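Local coordinates for protein nitrite oxidoreductase subunit B (Kuenenia stuttgartiensis, PDB 7B04) that forms the iron-sulfur subunit of nitrite oxidoreductase, probably passing electrons along its chain of [4Fe-4S] and [3Fe-4S] clusters between the nitrite-oxidising subunit and a heme, at residues Leu161-Gln172 with Tyr305-Leu316. Sequence-based numbering, arbitrary orientation.
Sequences LPEHSRWFFYLQ and YIPPRWAPRAYL
Trp310 meets His164, Phe168 and Phe169 where the loop entering strand 169-173 of this ferredoxin-type, NarH-like subunit packs against the loop joining strand 303-306 to helix 313-320. Trp310 CB lies 3.3 Å from the centroid of the His164 ring and 11° off its normal, a CH-pi contact. CG faces His164 CE1, and CD1 approaches His164 ND1, itself hydrogen-bonded to Tyr337 of the chain of nitrite oxidoreductase subunit A. Trp310 NE1 donates to Phe168 O at 3.3 Å; the oxygen lies in the indole plane, but the donor stands above the carbonyl plane, away from the lone pairs. Trp310 CZ2 rests on Phe169 CB, 3.6 Å away, and Pro308 CB of its own segment lies over one face of the indole, toward the rim. With chi1 at 65°, CG sits between the backbone N and the carbonyl carbon, which lets the indole reach along the opposing backbone. The Trp310 backbone is also engaged: His164 N donates to Trp310 O over 2.9 Å, nearly straight and in the carbonyl plane.

Trp167 lays one indole face against Pro312, the N-cap residue of helix 313-320, with Pro312 CD 3.4 Å from the centroid of the five-membered ring; its CH2 lies over a face of Tyr315. An alanine in place of Trp167 would probably leave Pro312 and that face of Tyr315 without their aromatic neighbour, opening a gap beside the helix start. Phe169 takes Pro308 CG over one face, 3.6 Å from Phe169 CG, and Tyr315 CE2 at its edge. Leu171, next to Gln172 of the [4Fe-4S] cluster #1 pocket, sets CD1 over one face of the Tyr305 ring, 4.0 Å from its centroid and 22° off the normal.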
ATOM      1  N   LEU A 161      26.187   4.857  -6.787  1.00 46.09           N
ATOM      2  CA  LEU A 161      26.147   5.911  -7.780  1.00 49.55           C
ATOM      3  C   LEU A 161      27.449   5.877  -8.579  1.00 52.74           C
ATOM      4  O   LEU A 161      28.491   5.459  -8.068  1.00 51.22           O
ATOM      5  CB  LEU A 161      25.944   7.265  -7.108  1.00 49.17           C
ATOM      6  CG  LEU A 161      24.564   7.574  -6.517  1.00 48.58           C
ATOM      7  CD1 LEU A 161      24.610   8.865  -5.718  1.00 42.94           C
ATOM      8  CD2 LEU A 161      23.472   7.659  -7.584  1.00 52.12           C
ATOM      9  N   PRO A 162      27.431   6.348  -9.835  1.00 51.54           N
ATOM     10  CA  PRO A 162      26.382   7.088 -10.553  1.00 49.91           C
ATOM     11  C   PRO A 162      25.227   6.248 -11.106  1.00 50.86           C
ATOM     12  O   PRO A 162      24.111   6.754 -11.241  1.00 55.68           O
ATOM     13  CB  PRO A 162      27.165   7.694 -11.732  1.00 44.62           C
ATOM     14  CG  PRO A 162      28.630   7.625 -11.319  1.00 50.03           C
ATOM     15  CD  PRO A 162      28.695   6.345 -10.601  1.00 49.37           C
ATOM     16  N   GLU A 163      25.471   4.963 -11.372  1.00 42.30           N
ATOM     17  CA  GLU A 163      24.453   4.063 -11.910  1.00 45.91           C
ATOM     18  C   GLU A 163      24.428   2.772 -11.104  1.00 50.16           C
ATOM     19  O   GLU A 163      25.472   2.139 -10.911  1.00 51.80           O
ATOM     20  CB  GLU A 163      24.703   3.735 -13.389  1.00 46.43           C
ATOM     21  CG  GLU A 163      24.775   4.918 -14.333  1.00 50.99           C
ATOM     22  CD  GLU A 163      25.208   4.497 -15.730  1.00 60.39           C
ATOM     23  OE1 GLU A 163      25.451   3.290 -15.905  1.00 62.55           O
ATOM     24  OE2 GLU A 163      25.317   5.350 -16.639  1.00 63.29           O
ATOM     25  N   HIS A 164      23.239   2.379 -10.656  1.00 52.74           N
ATOM     26  CA  HIS A 164      23.075   1.168  -9.861  1.00 49.46           C
ATOM     27  C   HIS A 164      23.132  -0.050 -10.780  1.00 47.88           C
ATOM     28  O   HIS A 164      22.390  -0.133 -11.766  1.00 47.03           O
ATOM     29  CB  HIS A 164      21.739   1.178  -9.127  1.00 47.11           C
ATOM     30  CG  HIS A 164      21.637   2.208  -8.041  1.00 49.31           C
ATOM     31  ND1 HIS A 164      20.534   2.292  -7.214  1.00 50.39           N
ATOM     32  CD2 HIS A 164      22.485   3.189  -7.643  1.00 49.22           C
ATOM     33  CE1 HIS A 164      20.710   3.274  -6.350  1.00 45.61           C
ATOM     34  NE2 HIS A 164      21.883   3.834  -6.590  1.00 48.97           N
ATOM     35  N   SER A 165      24.015  -0.998 -10.459  1.00 52.04           N
ATOM     36  CA  SER A 165      24.071  -2.251 -11.210  1.00 52.82           C
ATOM     37  C   SER A 165      22.735  -2.984 -11.136  1.00 56.45           C
ATOM     38  O   SER A 165      22.178  -3.394 -12.161  1.00 56.62           O
ATOM     39  CB  SER A 165      25.206  -3.131 -10.680  1.00 54.69           C
ATOM     40  OG  SER A 165      24.965  -3.490  -9.331  1.00 57.44           O
ATOM     41  N   ARG A 166      22.208  -3.153  -9.928  1.00 53.12           N
ATOM     42  CA  ARG A 166      20.871  -3.690  -9.712  1.00 51.44           C
ATOM     43  C   ARG A 166      19.937  -2.509  -9.476  1.00 49.62           C
ATOM     44  O   ARG A 166      20.102  -1.774  -8.497  1.00 50.27           O
ATOM     45  CB  ARG A 166      20.857  -4.653  -8.524  1.00 46.39           C
ATOM     46  CG  ARG A 166      19.612  -5.521  -8.406  1.00 46.70           C
ATOM     47  CD  ARG A 166      19.795  -6.562  -7.311  1.00 47.23           C
ATOM     48  NE  ARG A 166      20.855  -7.514  -7.633  1.00 47.38           N
ATOM     49  CZ  ARG A 166      21.293  -8.455  -6.802  1.00 45.85           C
ATOM     50  NH1 ARG A 166      20.794  -8.545  -5.577  1.00 46.07           N
ATOM     51  NH2 ARG A 166      22.257  -9.281  -7.183  1.00 48.33           N
ATOM     52  N   TRP A 167      18.960  -2.325 -10.364  1.00 47.56           N
ATOM     53  CA  TRP A 167      18.216  -1.075 -10.364  1.00 44.35           C
ATOM     54  C   TRP A 167      16.781  -1.283 -10.818  1.00 43.64           C
ATOM     55  O   TRP A 167      16.456  -2.238 -11.529  1.00 42.63           O
ATOM     56  CB  TRP A 167      18.885  -0.044 -11.279  1.00 43.19           C
ATOM     57  CG  TRP A 167      18.853  -0.449 -12.725  1.00 47.37           C
ATOM     58  CD1 TRP A 167      19.768  -1.221 -13.380  1.00 51.78           C
ATOM     59  CD2 TRP A 167      17.846  -0.118 -13.691  1.00 46.13           C
ATOM     60  NE1 TRP A 167      19.398  -1.385 -14.693  1.00 52.05           N
ATOM     61  CE2 TRP A 167      18.221  -0.717 -14.909  1.00 48.27           C
ATOM     62  CE3 TRP A 167      16.666   0.633 -13.644  1.00 40.75           C
ATOM     63  CZ2 TRP A 167      17.461  -0.590 -16.070  1.00 43.49           C
ATOM     64  CZ3 TRP A 167      15.913   0.756 -14.797  1.00 41.85           C
ATOM     65  CH2 TRP A 167      16.313   0.149 -15.993  1.00 40.57           C
ATOM     66  N   PHE A 168      15.929  -0.353 -10.393  1.00 41.40           N
ATOM     67  CA  PHE A 168      14.552  -0.208 -10.846  1.00 30.52           C
ATOM     68  C   PHE A 168      14.029   1.123 -10.329  1.00 37.18           C
ATOM     69  O   PHE A 168      14.450   1.593  -9.268  1.00 44.28           O
ATOM     70  CB  PHE A 168      13.658  -1.366 -10.373  1.00 32.54           C
ATOM     71  CG  PHE A 168      13.244  -1.277  -8.928  1.00 46.18           C
ATOM     72  CD1 PHE A 168      11.964  -0.877  -8.584  1.00 43.24           C
ATOM     73  CD2 PHE A 168      14.124  -1.617  -7.918  1.00 48.13           C
ATOM     74  CE1 PHE A 168      11.571  -0.811  -7.263  1.00 42.94           C
ATOM     75  CE2 PHE A 168      13.740  -1.545  -6.590  1.00 43.01           C
ATOM     76  CZ  PHE A 168      12.462  -1.138  -6.263  1.00 44.18           C
ATOM     77  N   PHE A 169      13.124   1.732 -11.092  1.00 37.90           N
ATOM     78  CA  PHE A 169      12.535   3.008 -10.713  1.00 35.76           C
ATOM     79  C   PHE A 169      11.064   2.999 -11.097  1.00 33.37           C
ATOM     80  O   PHE A 169      10.573   2.071 -11.747  1.00 37.02           O
ATOM     81  CB  PHE A 169      13.271   4.197 -11.356  1.00 39.88           C
ATOM     82  CG  PHE A 169      13.097   4.300 -12.847  1.00 34.57           C
ATOM     83  CD1 PHE A 169      13.947   3.623 -13.705  1.00 38.60           C
ATOM     84  CD2 PHE A 169      12.095   5.091 -13.392  1.00 36.87           C
ATOM     85  CE1 PHE A 169      13.795   3.719 -15.077  1.00 44.08           C
ATOM     86  CE2 PHE A 169      11.937   5.190 -14.762  1.00 41.41           C
ATOM     87  CZ  PHE A 169      12.789   4.505 -15.605  1.00 49.41           C
ATOM     88  N   TYR A 170      10.359   4.048 -10.689  1.00 32.82           N
ATOM     89  CA  TYR A 170       8.908   4.112 -10.794  1.00 34.26           C
ATOM     90  C   TYR A 170       8.507   5.146 -11.836  1.00 39.99           C
ATOM     91  O   TYR A 170       9.035   6.262 -11.845  1.00 45.72           O
ATOM     92  CB  TYR A 170       8.281   4.446  -9.440  1.00 31.31           C
ATOM     93  CG  TYR A 170       8.586   3.429  -8.365  1.00 28.30           C
ATOM     94  CD1 TYR A 170       8.376   2.075  -8.588  1.00 27.64           C
ATOM     95  CD2 TYR A 170       9.083   3.822  -7.129  1.00 35.56           C
ATOM     96  CE1 TYR A 170       8.653   1.139  -7.611  1.00 33.97           C
ATOM     97  CE2 TYR A 170       9.363   2.893  -6.144  1.00 40.78           C
ATOM     98  CZ  TYR A 170       9.145   1.553  -6.392  1.00 38.55           C
ATOM     99  OH  TYR A 170       9.417   0.621  -5.420  1.00 28.34           O
ATOM    100  N   LEU A 171       7.575   4.771 -12.708  1.00 36.61           N
ATOM    101  CA  LEU A 171       7.052   5.662 -13.735  1.00 31.06           C
ATOM    102  C   LEU A 171       5.572   5.895 -13.473  1.00 31.06           C
ATOM    103  O   LEU A 171       4.786   4.943 -13.441  1.00 32.20           O
ATOM    104  CB  LEU A 171       7.268   5.074 -15.132  1.00 31.06           C
ATOM    105  CG  LEU A 171       6.905   5.960 -16.322  1.00 32.44           C
ATOM    106  CD1 LEU A 171       7.671   7.273 -16.275  1.00 33.63           C
ATOM    107  CD2 LEU A 171       7.182   5.219 -17.620  1.00 33.29           C
ATOM    108  N   GLN A 172       5.202   7.156 -13.282  1.00 32.42           N
ATOM    109  CA  GLN A 172       3.847   7.552 -12.921  1.00 35.43           C
ATOM    110  C   GLN A 172       3.179   8.173 -14.141  1.00 28.40           C
ATOM    111  O   GLN A 172       3.613   9.226 -14.617  1.00 32.10           O
ATOM    112  CB  GLN A 172       3.861   8.535 -11.750  1.00 30.88           C
ATOM    113  CG  GLN A 172       4.846   8.176 -10.646  1.00 33.62           C
ATOM    114  CD  GLN A 172       6.259   8.643 -10.945  1.00 34.01           C
ATOM    115  OE1 GLN A 172       6.474   9.499 -11.803  1.00 33.98           O
ATOM    116  NE2 GLN A 172       7.231   8.070 -10.248  1.00 34.68           N
ATOM    117  N   TYR A 305       9.165  14.643 -16.527  1.00 33.88           N
ATOM    118  CA  TYR A 305       9.739  13.918 -15.405  1.00 34.76           C
ATOM    119  C   TYR A 305      11.164  14.375 -15.140  1.00 37.68           C
ATOM    120  O   TYR A 305      11.933  14.619 -16.075  1.00 42.57           O
ATOM    121  CB  TYR A 305       9.757  12.411 -15.675  1.00 34.94           C
ATOM    122  CG  TYR A 305       8.401  11.779 -15.885  1.00 31.13           C
ATOM    123  CD1 TYR A 305       7.737  11.159 -14.838  1.00 32.38           C
ATOM    124  CD2 TYR A 305       7.796  11.787 -17.135  1.00 31.62           C
ATOM    125  CE1 TYR A 305       6.503  10.571 -15.025  1.00 32.72           C
ATOM    126  CE2 TYR A 305       6.561  11.204 -17.332  1.00 28.69           C
ATOM    127  CZ  TYR A 305       5.919  10.598 -16.273  1.00 35.47           C
ATOM    128  OH  TYR A 305       4.688  10.015 -16.464  1.00 40.34           O
ATOM    129  N   ILE A 306      11.517  14.469 -13.863  1.00 33.75           N
ATOM    130  CA  ILE A 306      12.907  14.604 -13.442  1.00 35.24           C
ATOM    131  C   ILE A 306      13.487  13.195 -13.352  1.00 34.75           C
ATOM    132  O   ILE A 306      13.011  12.397 -12.529  1.00 36.89           O
ATOM    133  CB  ILE A 306      13.026  15.338 -12.102  1.00 35.63           C
ATOM    134  CG1 ILE A 306      12.608  16.802 -12.260  1.00 31.68           C
ATOM    135  CG2 ILE A 306      14.448  15.247 -11.570  1.00 37.24           C
ATOM    136  CD1 ILE A 306      12.592  17.576 -10.961  1.00 28.12           C
ATOM    137  N   PRO A 307      14.486  12.852 -14.158  1.00 36.70           N
ATOM    138  CA  PRO A 307      14.918  11.452 -14.260  1.00 35.19           C
ATOM    139  C   PRO A 307      15.515  10.958 -12.956  1.00 35.13           C
ATOM    140  O   PRO A 307      15.965  11.760 -12.123  1.00 37.92           O
ATOM    141  CB  PRO A 307      15.975  11.488 -15.377  1.00 37.55           C
ATOM    142  CG  PRO A 307      15.687  12.745 -16.138  1.00 38.22           C
ATOM    143  CD  PRO A 307      15.191  13.720 -15.116  1.00 37.95           C
ATOM    144  N   PRO A 308      15.521   9.644 -12.732  1.00 40.18           N
ATOM    145  CA  PRO A 308      16.176   9.108 -11.535  1.00 40.32           C
ATOM    146  C   PRO A 308      17.684   9.302 -11.604  1.00 44.83           C
ATOM    147  O   PRO A 308      18.308   9.118 -12.651  1.00 41.34           O
ATOM    148  CB  PRO A 308      15.803   7.620 -11.556  1.00 35.71           C
ATOM    149  CG  PRO A 308      14.605   7.534 -12.446  1.00 32.47           C
ATOM    150  CD  PRO A 308      14.784   8.607 -13.473  1.00 38.82           C
ATOM    151  N   ARG A 309      18.266   9.676 -10.463  1.00 41.99           N
ATOM    152  CA  ARG A 309      19.707   9.889 -10.383  1.00 45.25           C
ATOM    153  C   ARG A 309      20.501   8.594 -10.500  1.00 43.53           C
ATOM    154  O   ARG A 309      21.700   8.644 -10.795  1.00 50.75           O
ATOM    155  CB  ARG A 309      20.060  10.601  -9.077  1.00 40.99           C
ATOM    156  CG  ARG A 309      19.823   9.767  -7.834  1.00 40.73           C
ATOM    157  CD  ARG A 309      20.412  10.429  -6.601  1.00 41.75           C
ATOM    158  NE  ARG A 309      20.260   9.593  -5.415  1.00 52.93           N
ATOM    159  CZ  ARG A 309      20.838   9.843  -4.245  1.00 46.90           C
ATOM    160  NH1 ARG A 309      20.642   9.026  -3.220  1.00 48.50           N
ATOM    161  NH2 ARG A 309      21.612  10.910  -4.100  1.00 39.73           N
ATOM    162  N   TRP A 310      19.869   7.444 -10.275  1.00 38.14           N
ATOM    163  CA  TRP A 310      20.576   6.185 -10.095  1.00 41.55           C
ATOM    164  C   TRP A 310      20.412   5.212 -11.253  1.00 46.77           C
ATOM    165  O   TRP A 310      21.127   4.206 -11.296  1.00 51.57           O
ATOM    166  CB  TRP A 310      20.096   5.497  -8.811  1.00 42.88           C
ATOM    167  CG  TRP A 310      18.659   5.087  -8.888  1.00 36.50           C
ATOM    168  CD1 TRP A 310      18.172   3.878  -9.290  1.00 37.57           C
ATOM    169  CD2 TRP A 310      17.521   5.893  -8.568  1.00 36.55           C
ATOM    170  NE1 TRP A 310      16.800   3.880  -9.235  1.00 37.72           N
ATOM    171  CE2 TRP A 310      16.375   5.106  -8.794  1.00 39.75           C
ATOM    172  CE3 TRP A 310      17.360   7.204  -8.110  1.00 33.71           C
ATOM    173  CZ2 TRP A 310      15.086   5.587  -8.576  1.00 39.21           C
ATOM    174  CZ3 TRP A 310      16.080   7.679  -7.894  1.00 32.29           C
ATOM    175  CH2 TRP A 310      14.960   6.872  -8.128  1.00 38.79           C
ATOM    176  N   ALA A 311      19.502   5.475 -12.179  1.00 46.10           N
ATOM    177  CA  ALA A 311      19.241   4.522 -13.242  1.00 38.00           C
ATOM    178  C   ALA A 311      20.305   4.631 -14.333  1.00 41.05           C
ATOM    179  O   ALA A 311      20.939   5.679 -14.484  1.00 46.81           O
ATOM    180  CB  ALA A 311      17.859   4.762 -13.842  1.00 43.02           C
ATOM    181  N   PRO A 312      20.533   3.554 -15.084  1.00 37.77           N
ATOM    182  CA  PRO A 312      21.480   3.623 -16.204  1.00 44.14           C
ATOM    183  C   PRO A 312      21.111   4.745 -17.158  1.00 46.61           C
ATOM    184  O   PRO A 312      19.959   4.873 -17.582  1.00 44.86           O
ATOM    185  CB  PRO A 312      21.341   2.249 -16.865  1.00 41.42           C
ATOM    186  CG  PRO A 312      20.907   1.355 -15.764  1.00 41.69           C
ATOM    187  CD  PRO A 312      20.023   2.189 -14.878  1.00 39.04           C
ATOM    188  N   ARG A 313      22.103   5.575 -17.489  1.00 44.25           N
ATOM    189  CA  ARG A 313      21.820   6.746 -18.307  1.00 40.34           C
ATOM    190  C   ARG A 313      21.357   6.359 -19.705  1.00 40.87           C
ATOM    191  O   ARG A 313      20.501   7.042 -20.274  1.00 43.39           O
ATOM    192  CB  ARG A 313      23.055   7.644 -18.385  1.00 40.30           C
ATOM    193  CG  ARG A 313      23.550   8.143 -17.034  1.00 41.75           C
ATOM    194  CD  ARG A 313      22.647   9.228 -16.469  1.00 41.60           C
ATOM    195  NE  ARG A 313      23.207   9.836 -15.263  1.00 45.49           N
ATOM    196  CZ  ARG A 313      22.968   9.405 -14.028  1.00 53.76           C
ATOM    197  NH1 ARG A 313      23.519  10.020 -12.990  1.00 45.85           N
ATOM    198  NH2 ARG A 313      22.175   8.361 -13.829  1.00 46.12           N
ATOM    199  N   ALA A 314      21.842   5.235 -20.239  1.00 46.64           N
ATOM    200  CA  ALA A 314      21.429   4.804 -21.572  1.00 47.83           C
ATOM    201  C   ALA A 314      19.929   4.540 -21.626  1.00 43.45           C
ATOM    202  O   ALA A 314      19.242   4.981 -22.554  1.00 42.04           O
ATOM    203  CB  ALA A 314      22.209   3.556 -21.985  1.00 49.74           C
ATOM    204  N   TYR A 315      19.405   3.822 -20.633  1.00 49.93           N
ATOM    205  CA  TYR A 315      17.967   3.585 -20.571  1.00 43.98           C
ATOM    206  C   TYR A 315      17.207   4.898 -20.412  1.00 36.70           C
ATOM    207  O   TYR A 315      16.155   5.095 -21.031  1.00 39.25           O
ATOM    208  CB  TYR A 315      17.642   2.623 -19.427  1.00 43.62           C
ATOM    209  CG  TYR A 315      16.201   2.152 -19.380  1.00 46.69           C
ATOM    210  CD1 TYR A 315      15.744   1.154 -20.232  1.00 46.04           C
ATOM    211  CD2 TYR A 315      15.302   2.699 -18.473  1.00 44.70           C
ATOM    212  CE1 TYR A 315      14.428   0.719 -20.188  1.00 41.92           C
ATOM    213  CE2 TYR A 315      13.988   2.271 -18.421  1.00 41.52           C
ATOM    214  CZ  TYR A 315      13.557   1.283 -19.279  1.00 43.93           C
ATOM    215  OH  TYR A 315      12.248   0.859 -19.225  1.00 46.58           O
ATOM    216  N   LEU A 316      17.722   5.802 -19.574  1.00 34.96           N
ATOM    217  CA  LEU A 316      17.034   7.066 -19.324  1.00 37.61           C
ATOM    218  C   LEU A 316      16.979   7.955 -20.566  1.00 43.01           C
ATOM    219  O   LEU A 316      15.946   8.585 -20.828  1.00 39.21           O
ATOM    220  CB  LEU A 316      17.715   7.807 -18.172  1.00 36.59           C
ATOM    221  CG  LEU A 316      17.626   7.222 -16.759  1.00 40.20           C
ATOM    222  CD1 LEU A 316      18.111   8.242 -15.741  1.00 47.39           C
ATOM    223  CD2 LEU A 316      16.209   6.772 -16.436  1.00 36.11           C
TER